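Local coordinates for cell shape-determining protein MreC (Listeria monocytogenes, PDB 2J5U) that is probably involved in forming and maintaining the shape of the bacterial cell, and assembles as dimers, at residues R78-T81 with N82-D85. Residues are numbered along the deposited sequence; the frame is centred on the assembly and turned at random.
Sequences RNPT and NWND
Pro80 and Trp83 come within 4.5 Å CA to CA where the chain turns through a short 3-10 segment, closed by weak backbone bonds from Asn82 N to Asn79 O and from Trp83 N to Pro80 O. The CG of Arg78 is anti to the backbone N (chi1 -172°) and the chain stays extended to NE, which lays the side chain from CG to the guanidinium over one face of the Trp83 indole. Arg78 CD sits above the six-membered ring of Trp83, 3.3 Å from its centroid, as a CH-pi contact. The guanidinium stacks nearly parallel on the indole, planes 12° apart, with Arg78 CZ 3.5 Å from the Trp83 five-ring centroid in a cation-pi contact. Arg78 also grips Trp83 O side-on, through NE at 2.8 Å and NH1 at 2.7 Å. Both N-H groups point to the one oxygen, bent at 140°; with the stack, this limits rotation of the guanidinium. Its NH1 also bonds Met216 O, and Trp83 NE1 donates to Tyr217 O. At the start of the turn, Asn79 OD1 accepts from Thr81 N at 2.7 Å and from Thr81 OG1. This is an Asx turn leading into the 3-10 segment, within the surface loop joining antiparallel strands 68-77 and 86-89 of one MreC beta-barrel.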
loop_
_atom_site.group_PDB
_atom_site.type_symbol
_atom_site.label_atom_id
_atom_site.label_comp_id
_atom_site.label_asym_id
_atom_site.label_seq_id
_atom_site.Cartn_x
_atom_site.Cartn_y
_atom_site.Cartn_z
ATOM N N ARG A 78 -72.572 -56.925 3.997
ATOM C CA ARG A 78 -71.526 -57.834 3.566
ATOM C C ARG A 78 -72.183 -59.187 3.318
ATOM O O ARG A 78 -72.865 -59.727 4.185
ATOM C CB ARG A 78 -70.445 -57.936 4.639
ATOM C CG ARG A 78 -69.224 -58.707 4.212
ATOM C CD ARG A 78 -68.110 -58.539 5.220
ATOM N NE ARG A 78 -66.877 -59.180 4.788
ATOM C CZ ARG A 78 -65.714 -59.058 5.422
ATOM N NH1 ARG A 78 -64.645 -59.678 4.949
ATOM N NH2 ARG A 78 -65.617 -58.315 6.523
ATOM N N ASN A 79 -71.987 -59.717 2.118
ATOM C CA ASN A 79 -72.591 -60.976 1.741
ATOM C C ASN A 79 -71.650 -62.142 1.959
ATOM O O ASN A 79 -70.517 -62.126 1.503
ATOM C CB ASN A 79 -73.004 -60.923 0.268
ATOM C CG ASN A 79 -73.875 -62.095 -0.138
ATOM O OD1 ASN A 79 -73.672 -63.227 0.300
ATOM N ND2 ASN A 79 -74.844 -61.828 -0.996
ATOM N N PRO A 80 -72.106 -63.168 2.687
ATOM C CA PRO A 80 -71.220 -64.317 2.905
ATOM C C PRO A 80 -70.760 -64.970 1.605
ATOM O O PRO A 80 -69.667 -65.535 1.545
ATOM C CB PRO A 80 -72.053 -65.259 3.795
ATOM C CG PRO A 80 -73.428 -64.641 3.855
ATOM C CD PRO A 80 -73.219 -63.176 3.650
ATOM N N THR A 81 -71.574 -64.886 0.560
ATOM C CA THR A 81 -71.188 -65.476 -0.718
ATOM C C THR A 81 -69.850 -64.913 -1.215
ATOM O O THR A 81 -69.048 -65.648 -1.782
ATOM C CB THR A 81 -72.259 -65.230 -1.804
ATOM O OG1 THR A 81 -73.538 -65.668 -1.320
ATOM C CG2 THR A 81 -71.906 -65.995 -3.084
ATOM N N ASN A 82 -69.616 -63.616 -1.013
ATOM C CA ASN A 82 -68.371 -62.983 -1.441
ATOM C C ASN A 82 -67.769 -62.145 -0.302
ATOM O O ASN A 82 -67.262 -61.037 -0.498
ATOM C CB ASN A 82 -68.611 -62.133 -2.694
ATOM C CG ASN A 82 -69.615 -61.031 -2.473
ATOM O OD1 ASN A 82 -70.285 -60.976 -1.442
ATOM N ND2 ASN A 82 -69.731 -60.143 -3.449
ATOM N N TRP A 83 -67.825 -62.725 0.890
ATOM C CA TRP A 83 -67.333 -62.121 2.119
ATOM C C TRP A 83 -65.954 -61.466 2.041
ATOM O O TRP A 83 -65.757 -60.356 2.541
ATOM C CB TRP A 83 -67.326 -63.189 3.216
ATOM C CG TRP A 83 -67.229 -62.647 4.602
ATOM C CD1 TRP A 83 -66.108 -62.556 5.376
ATOM C CD2 TRP A 83 -68.298 -62.094 5.376
ATOM N NE1 TRP A 83 -66.414 -61.974 6.585
ATOM C CE2 TRP A 83 -67.750 -61.677 6.609
ATOM C CE3 TRP A 83 -69.665 -61.902 5.141
ATOM C CZ2 TRP A 83 -68.520 -61.082 7.606
ATOM C CZ3 TRP A 83 -70.436 -61.308 6.133
ATOM C CH2 TRP A 83 -69.857 -60.901 7.352
ATOM N N ASN A 84 -65.002 -62.151 1.422
ATOM C CA ASN A 84 -63.644 -61.632 1.326
ATOM C C ASN A 84 -63.354 -60.737 0.140
ATOM O O ASN A 84 -62.231 -60.276 -0.032
ATOM C CB ASN A 84 -62.644 -62.783 1.317
ATOM C CG ASN A 84 -62.634 -63.535 2.615
ATOM O OD1 ASN A 84 -62.797 -62.945 3.685
ATOM N ND2 ASN A 84 -62.427 -64.842 2.540
ATOM N N ASP A 85 -64.357 -60.485 -0.679
ATOM C CA ASP A 85 -64.140 -59.659 -1.846
ATOM C C ASP A 85 -64.592 -58.226 -1.670
ATOM O O ASP A 85 -63.943 -57.276 -2.113
ATOM C CB ASP A 85 -64.910 -60.216 -3.054
ATOM C CG ASP A 85 -64.317 -61.491 -3.602
ATOM O OD1 ASP A 85 -63.097 -61.723 -3.412
ATOM O OD2 ASP A 85 -65.071 -62.253 -4.252
#